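Local coordinates for protein adenosine deaminase 1 (Arthrobacter aurescens, PDB 3RYS) that probably catalyses the zinc-dependent hydrolytic deamination of adenine to hypoxanthine, serving purine salvage and nitrogen catabolism, at residues L244-L249 / P266-I271; E306-A311 / T333-A338. One frame throughout, in Å; residues are numbered along the deposited sequence.

Contact 1 (L244-L249 / P266-I271)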
ATOM      1  N   LEU A 244       2.406  11.840  -0.529  1.00 13.15           N
ATOM      2  CA  LEU A 244       1.117  11.291  -0.938  1.00 14.11           C
ATOM      3  C   LEU A 244       1.314   9.994  -1.729  1.00 16.30           C
ATOM      4  O   LEU A 244       1.862  10.003  -2.836  1.00 15.68           O
ATOM      5  CB  LEU A 244       0.326  12.308  -1.770  1.00 14.31           C
ATOM      6  CG  LEU A 244      -0.787  13.091  -1.057  1.00 18.75           C
ATOM      7  CD1 LEU A 244      -0.287  13.772   0.211  1.00 13.61           C
ATOM      8  CD2 LEU A 244      -1.432  14.105  -1.991  1.00 15.80           C
ATOM      9  N   THR A 245       0.871   8.877  -1.163  1.00 11.92           N
ATOM     10  CA  THR A 245       1.054   7.595  -1.828  1.00 11.31           C
ATOM     11  C   THR A 245      -0.077   7.285  -2.822  1.00 14.00           C
ATOM     12  O   THR A 245      -1.019   6.547  -2.518  1.00 12.63           O
ATOM     13  CB  THR A 245       1.280   6.450  -0.810  1.00 12.02           C
ATOM     14  OG1 THR A 245       0.118   6.278   0.009  1.00 12.07           O
ATOM     15  CG2 THR A 245       2.470   6.773   0.085  1.00 12.84           C
ATOM     16  N   VAL A 246       0.035   7.858  -4.019  1.00 14.55           N
ATOM     17  CA  VAL A 246      -0.968   7.676  -5.065  1.00 13.30           C
ATOM     18  C   VAL A 246      -0.954   6.270  -5.664  1.00 11.96           C
ATOM     19  O   VAL A 246       0.104   5.672  -5.856  1.00 11.08           O
ATOM     20  CB  VAL A 246      -0.785   8.696  -6.206  1.00 13.75           C
ATOM     21  CG1 VAL A 246      -1.920   8.566  -7.220  1.00 10.63           C
ATOM     22  CG2 VAL A 246      -0.711  10.114  -5.648  1.00 13.38           C
ATOM     23  N   CYS A 247      -2.143   5.754  -5.963  1.00 13.18           N
ATOM     24  CA  CYS A 247      -2.287   4.431  -6.566  1.00 13.63           C
ATOM     25  C   CYS A 247      -3.181   4.524  -7.797  1.00 13.77           C
ATOM     26  O   CYS A 247      -4.398   4.363  -7.699  1.00 13.39           O
ATOM     27  CB  CYS A 247      -2.877   3.442  -5.558  1.00 14.47           C
ATOM     28  SG  CYS A 247      -2.096   3.492  -3.923  1.00 10.47           S
ATOM     29  N   PRO A 248      -2.571   4.786  -8.966  1.00 14.92           N
ATOM     30  CA  PRO A 248      -3.278   5.072 -10.224  1.00 14.70           C
ATOM     31  C   PRO A 248      -4.294   4.006 -10.639  1.00 15.15           C
ATOM     32  O   PRO A 248      -5.475   4.320 -10.787  1.00 16.54           O
ATOM     33  CB  PRO A 248      -2.143   5.165 -11.246  1.00 16.57           C
ATOM     34  CG  PRO A 248      -0.945   5.588 -10.424  1.00 14.22           C
ATOM     35  CD  PRO A 248      -1.108   4.882  -9.117  1.00 11.82           C
ATOM     36  N   LEU A 249      -3.840   2.771 -10.831  1.00 15.20           N
ATOM     37  CA  LEU A 249      -4.725   1.688 -11.242  1.00 13.58           C
ATOM     38  C   LEU A 249      -5.795   1.400 -10.197  1.00 14.14           C
ATOM     39  O   LEU A 249      -6.938   1.085 -10.533  1.00 15.08           O
ATOM     40  CB  LEU A 249      -3.926   0.419 -11.522  1.00 13.06           C
ATOM     41  CG  LEU A 249      -2.965   0.485 -12.706  1.00 16.07           C
ATOM     42  CD1 LEU A 249      -2.344  -0.887 -12.961  1.00 13.69           C
ATOM     43  CD2 LEU A 249      -3.687   1.003 -13.945  1.00 11.17           C
ATOM     44  N   PRO A 266      -0.650  13.632 -12.898  1.00 20.95           N
ATOM     45  CA  PRO A 266       0.200  14.587 -13.619  1.00 18.67           C
ATOM     46  C   PRO A 266       0.095  15.991 -13.029  1.00 17.37           C
ATOM     47  O   PRO A 266       1.113  16.630 -12.781  1.00 18.40           O
ATOM     48  CB  PRO A 266      -0.379  14.575 -15.038  1.00 13.49           C
ATOM     49  CG  PRO A 266      -1.082  13.274 -15.160  1.00 15.80           C
ATOM     50  CD  PRO A 266      -1.601  12.946 -13.793  1.00 18.42           C
ATOM     51  N   GLU A 267      -1.131  16.453 -12.810  1.00 17.09           N
ATOM     52  CA  GLU A 267      -1.375  17.780 -12.256  1.00 19.48           C
ATOM     53  C   GLU A 267      -0.817  17.906 -10.836  1.00 19.49           C
ATOM     54  O   GLU A 267      -0.277  18.954 -10.461  1.00 15.68           O
ATOM     55  CB  GLU A 267      -2.876  18.094 -12.272  1.00 18.52           C
ATOM     56  CG  GLU A 267      -3.237  19.471 -11.718  1.00 25.00           C
ATOM     57  CD  GLU A 267      -4.740  19.754 -11.742  1.00 28.66           C
ATOM     58  OE1 GLU A 267      -5.529  18.829 -12.032  1.00 26.48           O
ATOM     59  OE2 GLU A 267      -5.131  20.909 -11.466  1.00 30.70           O
ATOM     60  N   MET A 268      -0.951  16.834 -10.055  1.00 16.28           N
ATOM     61  CA  MET A 268      -0.470  16.804  -8.675  1.00 17.74           C
ATOM     62  C   MET A 268       1.045  16.962  -8.635  1.00 17.46           C
ATOM     63  O   MET A 268       1.594  17.676  -7.790  1.00 13.56           O
ATOM     64  CB  MET A 268      -0.872  15.495  -7.984  1.00 16.80           C
ATOM     65  CG  MET A 268      -2.372  15.310  -7.803  1.00 17.21           C
ATOM     66  SD  MET A 268      -2.816  13.665  -7.201  1.00 19.23           S
ATOM     67  CE  MET A 268      -2.551  13.842  -5.433  1.00 13.83           C
ATOM     68  N   LEU A 269       1.713  16.276  -9.557  1.00 17.76           N
ATOM     69  CA  LEU A 269       3.157  16.373  -9.682  1.00 17.14           C
ATOM     70  C   LEU A 269       3.542  17.782 -10.120  1.00 17.80           C
ATOM     71  O   LEU A 269       4.403  18.416  -9.511  1.00 20.62           O
ATOM     72  CB  LEU A 269       3.670  15.341 -10.682  1.00 14.08           C
ATOM     73  CG  LEU A 269       5.182  15.163 -10.785  1.00 15.39           C
ATOM     74  CD1 LEU A 269       5.766  14.703  -9.457  1.00 14.41           C
ATOM     75  CD2 LEU A 269       5.519  14.174 -11.892  1.00 16.72           C
ATOM     76  N   ALA A 270       2.890  18.274 -11.167  1.00 14.97           N
ATOM     77  CA  ALA A 270       3.177  19.608 -11.680  1.00 17.94           C
ATOM     78  C   ALA A 270       3.050  20.702 -10.619  1.00 17.41           C
ATOM     79  O   ALA A 270       3.836  21.649 -10.613  1.00 20.25           O
ATOM     80  CB  ALA A 270       2.298  19.925 -12.881  1.00 18.73           C
ATOM     81  N   ILE A 271       2.070  20.580  -9.727  1.00 16.02           N
ATOM     82  CA  ILE A 271       1.867  21.610  -8.708  1.00 16.88           C
ATOM     83  C   ILE A 271       2.699  21.399  -7.443  1.00 20.12           C
ATOM     84  O   ILE A 271       2.547  22.136  -6.470  1.00 20.67           O
ATOM     85  CB  ILE A 271       0.391  21.770  -8.314  1.00 16.73           C
ATOM     86  CG1 ILE A 271      -0.136  20.479  -7.688  1.00 18.38           C
ATOM     87  CG2 ILE A 271      -0.443  22.204  -9.517  1.00 20.07           C
ATOM     88  CD1 ILE A 271      -1.606  20.539  -7.312  1.00 18.58           C
TER
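In the beta-alpha-beta crossover that joins strand 244-246 to the parallel strand 275-277, Met268 of helix 265-270, the second helix of the connection, lays its terminal methyl against Leu244 and Val246. The helix stands well off the strand, with Leu244 CA and Met268 CA 9.6 Å apart, and the long thioether chain spans that distance. Met268 runs extended as far as SD and then bends (chi3 82°), which turns CE along the strand instead of straight into it. The SD-CE bond points roughly at the end of Leu244, whose CD2 branch lies 3.6 Å from Met268 CE; the two side chains cross at about a right angle. Val246 comes in differently, tip to tip, through its CG2 branch, 4.2 Å from the same Met268 CE. Its other methyl, CG1, points elsewhere: the torsion sets CG1 anti to the backbone N (chi1 -175°), leaving CG2 to face the helix. At Met268 CE the directions to the two methyls are nearly 90° apart, and the contact is wholly apolar and buried.

This is the layer between strand and helix in the TIM barrel of the adenosine deaminase family. Leu244 and Val246 face the helix, and both, like Met268, also touch Val275 on the neighbouring strand. Thr245, between them, turns the other way, where its OG1 is hydrogen-bonded to His19 ND1 and Asp222 OD1. His19 is a zinc ligand, and Thr245 is thus a second-shell residue that probably helps to fix the orientation of its imidazole. At Thr245 the backbone makes an inverse gamma turn, closed by a weak bond from Val246 N to Leu244 O. Beyond the strand, Cys247 takes the N-cap position of helix 248-253 and packs on His19 and on Asp280, another ligand of the zinc.

Contact 2 (E306-A311 / T333-A338)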
ATOM      1  N   GLU A 306      10.269  12.597 -15.548  1.00 19.66           N
ATOM      2  CA  GLU A 306       9.084  12.658 -14.702  1.00 17.82           C
ATOM      3  C   GLU A 306       8.977  11.388 -13.854  1.00 20.18           C
ATOM      4  O   GLU A 306       8.822  11.465 -12.630  1.00 18.95           O
ATOM      5  CB  GLU A 306       7.826  12.895 -15.543  1.00 18.76           C
ATOM      6  CG  GLU A 306       7.741  14.315 -16.118  1.00 22.49           C
ATOM      7  CD  GLU A 306       6.631  14.487 -17.151  1.00 27.21           C
ATOM      8  OE1 GLU A 306       6.156  13.469 -17.698  1.00 26.32           O
ATOM      9  OE2 GLU A 306       6.235  15.643 -17.420  1.00 28.16           O
ATOM     10  N   GLN A 307       9.076  10.229 -14.509  1.00 18.08           N
ATOM     11  CA  GLN A 307       9.120   8.937 -13.827  1.00 14.54           C
ATOM     12  C   GLN A 307      10.185   8.912 -12.732  1.00 16.48           C
ATOM     13  O   GLN A 307       9.950   8.414 -11.629  1.00 15.02           O
ATOM     14  CB  GLN A 307       9.407   7.815 -14.824  1.00 16.12           C
ATOM     15  CG  GLN A 307       8.183   7.128 -15.401  1.00 17.59           C
ATOM     16  CD  GLN A 307       8.553   6.086 -16.450  1.00 21.84           C
ATOM     17  OE1 GLN A 307       9.059   6.423 -17.521  1.00 19.82           O
ATOM     18  NE2 GLN A 307       8.300   4.814 -16.145  1.00 19.02           N
ATOM     19  N   ALA A 308      11.361   9.443 -13.048  1.00 16.09           N
ATOM     20  CA  ALA A 308      12.453   9.486 -12.083  1.00 17.41           C
ATOM     21  C   ALA A 308      12.077  10.310 -10.857  1.00 15.54           C
ATOM     22  O   ALA A 308      12.357   9.922  -9.725  1.00 15.10           O
ATOM     23  CB  ALA A 308      13.704  10.045 -12.728  1.00 17.69           C
ATOM     24  N   THR A 309      11.448  11.456 -11.091  1.00 14.67           N
ATOM     25  CA  THR A 309      11.004  12.307 -10.000  1.00 14.68           C
ATOM     26  C   THR A 309      10.083  11.521  -9.067  1.00 15.40           C
ATOM     27  O   THR A 309      10.245  11.564  -7.844  1.00 13.73           O
ATOM     28  CB  THR A 309      10.294  13.575 -10.523  1.00 16.27           C
ATOM     29  OG1 THR A 309      11.219  14.360 -11.284  1.00 17.80           O
ATOM     30  CG2 THR A 309       9.764  14.413  -9.365  1.00 12.84           C
ATOM     31  N   LEU A 310       9.130  10.796  -9.651  1.00 14.42           N
ATOM     32  CA  LEU A 310       8.206   9.956  -8.889  1.00 13.30           C
ATOM     33  C   LEU A 310       8.956   8.913  -8.067  1.00 14.02           C
ATOM     34  O   LEU A 310       8.646   8.688  -6.894  1.00 12.50           O
ATOM     35  CB  LEU A 310       7.223   9.259  -9.829  1.00 11.14           C
ATOM     36  CG  LEU A 310       6.234  10.175 -10.545  1.00 14.87           C
ATOM     37  CD1 LEU A 310       5.426   9.397 -11.568  1.00 15.68           C
ATOM     38  CD2 LEU A 310       5.320  10.864  -9.542  1.00 13.45           C
ATOM     39  N   ALA A 311       9.937   8.278  -8.700  1.00 14.52           N
ATOM     40  CA  ALA A 311      10.784   7.289  -8.046  1.00 14.79           C
ATOM     41  C   ALA A 311      11.512   7.880  -6.842  1.00 16.39           C
ATOM     42  O   ALA A 311      11.483   7.311  -5.747  1.00 16.32           O
ATOM     43  CB  ALA A 311      11.789   6.721  -9.039  1.00 14.64           C
ATOM     44  N   THR A 333      19.154   8.073 -10.373  1.00 21.58           N
ATOM     45  CA  THR A 333      20.089   8.808 -11.186  1.00 26.05           C
ATOM     46  C   THR A 333      20.784   8.008 -12.274  1.00 28.69           C
ATOM     47  O   THR A 333      20.891   8.463 -13.351  1.00 28.50           O
ATOM     48  CB  THR A 333      21.195   9.452 -10.382  1.00 29.43           C
ATOM     49  OG1 THR A 333      20.656  10.243  -9.342  1.00 31.77           O
ATOM     50  CG2 THR A 333      21.990  10.335 -11.268  1.00 28.26           C
ATOM     51  N   GLU A 334      21.259   6.819 -11.986  1.00 24.73           N
ATOM     52  CA  GLU A 334      21.779   5.988 -13.014  1.00 27.45           C
ATOM     53  C   GLU A 334      20.728   5.587 -13.990  1.00 25.72           C
ATOM     54  O   GLU A 334      20.935   5.638 -15.143  1.00 31.92           O
ATOM     55  CB  GLU A 334      22.446   4.760 -12.441  1.00 28.84           C
ATOM     56  CG  GLU A 334      23.823   4.963 -11.952  1.00 32.72           C
ATOM     57  CD  GLU A 334      24.637   5.941 -12.751  1.00 43.46           C
ATOM     58  OE1 GLU A 334      25.017   5.627 -13.884  1.00 37.52           O
ATOM     59  OE2 GLU A 334      24.923   7.025 -12.230  1.00 42.87           O
ATOM     60  N   TRP A 335      19.589   5.167 -13.524  1.00 24.23           N
ATOM     61  CA  TRP A 335      18.528   4.716 -14.419  1.00 24.20           C
ATOM     62  C   TRP A 335      18.169   5.792 -15.442  1.00 27.06           C
ATOM     63  O   TRP A 335      17.969   5.500 -16.617  1.00 27.66           O
ATOM     64  CB  TRP A 335      17.286   4.298 -13.629  1.00 21.25           C
ATOM     65  CG  TRP A 335      16.131   3.914 -14.502  1.00 22.46           C
ATOM     66  CD1 TRP A 335      15.941   2.720 -15.130  1.00 20.90           C
ATOM     67  CD2 TRP A 335      15.004   4.733 -14.845  1.00 24.96           C
ATOM     68  NE1 TRP A 335      14.767   2.742 -15.845  1.00 24.21           N
ATOM     69  CE2 TRP A 335      14.173   3.965 -15.687  1.00 25.91           C
ATOM     70  CE3 TRP A 335      14.622   6.041 -14.527  1.00 19.90           C
ATOM     71  CZ2 TRP A 335      12.975   4.463 -16.212  1.00 24.16           C
ATOM     72  CZ3 TRP A 335      13.435   6.533 -15.049  1.00 22.90           C
ATOM     73  CH2 TRP A 335      12.627   5.745 -15.883  1.00 24.17           C
ATOM     74  N   VAL A 336      18.094   7.039 -14.986  1.00 26.34           N
ATOM     75  CA  VAL A 336      17.778   8.160 -15.865  1.00 26.13           C
ATOM     76  C   VAL A 336      18.837   8.362 -16.942  1.00 28.75           C
ATOM     77  O   VAL A 336      18.513   8.524 -18.118  1.00 29.75           O
ATOM     78  CB  VAL A 336      17.642   9.465 -15.069  1.00 24.25           C
ATOM     79  CG1 VAL A 336      17.452  10.645 -16.009  1.00 20.22           C
ATOM     80  CG2 VAL A 336      16.494   9.358 -14.096  1.00 23.27           C
ATOM     81  N   LYS A 337      20.087   8.287 -16.558  1.00 27.03           N
ATOM     82  CA  LYS A 337      21.163   8.477 -17.470  1.00 28.04           C
ATOM     83  C   LYS A 337      21.278   7.394 -18.468  1.00 26.90           C
ATOM     84  O   LYS A 337      21.636   7.621 -19.576  1.00 32.20           O
ATOM     85  CB  LYS A 337      22.448   8.539 -16.710  1.00 28.87           C
ATOM     86  CG  LYS A 337      22.715   9.807 -16.107  1.00 27.98           C
ATOM     87  CD  LYS A 337      23.914   9.690 -15.342  1.00 30.46           C
ATOM     88  CE  LYS A 337      23.989  10.755 -14.343  1.00 35.42           C
ATOM     89  NZ  LYS A 337      25.368  11.125 -14.113  1.00 42.29           N
ATOM     90  N   ALA A 338      20.978   6.199 -18.048  1.00 25.69           N
ATOM     91  CA  ALA A 338      20.972   5.078 -18.933  1.00 34.44           C
ATOM     92  C   ALA A 338      19.732   5.026 -19.824  1.00 34.89           C
ATOM     93  O   ALA A 338      19.691   4.328 -20.784  1.00 34.04           O
ATOM     94  CB  ALA A 338      21.068   3.855 -18.141  1.00 31.58           C
TER
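Gln307 O accepts the helical bond from Ala311 N at 2.9 Å, and from this well-formed turn the Gln307 side chain crosses the end of the Trp335 indole at about a right angle. Trp335 does the reaching. Its CG stands anti to the backbone N (chi1 176°), which sends the six-membered ring across to the other helix with CH2 leading. Gln307 CB lies 4.0 Å from Trp335 CH2, approaching the ring obliquely. Further along the same chain, Gln307 OE1 lies at the indole edge, in the ring plane, also 4.0 Å from Trp335 CH2. Amide and ring planes are 84° apart, nearly perpendicular, so the two flat groups do not stack.

The pair belongs to an antiparallel helical hairpin made by helices 304-317 and 322-339 at the C-terminal end of the chain. Over these segments the axes run at 171° and come within 10.0 Å. Ala308 CB packs 4.2 Å from Trp335 CZ3 and also faces the CG2 branch of Val336, though the modelled separation of those two methyls is doubtful. Ala308 CA and Val336 CA are 6.7 Å apart, the nearest such pair between the segments.

Behind this interface, Gln307 rests on Phe293 and Val297 of helix 289-300, while Leu310 packs on Val275 and Val277 of a barrel strand. At the far end of the indole, Trp335 NE1 is hydrogen-bonded to Thr11 OG1, and Pro13 and Pro14 touch the Trp335 side chain, tying the start of the chain to its last helix.

Overall arrangement
The two contacts follow one another along the chain, contact 1 closing before contact 2 opens, and their centres are 16 Å apart on the same side of the molecule. They meet through Leu269, whose CD1 packs 3.9 Å from Leu310 CD2 and 4.0 Å from Thr309 CG2, so that helix 265-270 touches both strand 244-246, through Met268, and helix 304-317, through Leu269. Strand 275-277 is shared ground: helices 265-270 and 304-317 both pack on it, next to each other, and helix 322-339 lies against helix 304-317. Contact 1 thus sits nearer the zinc and adenine site, whereas contact 2 lies away from the catalytic residues.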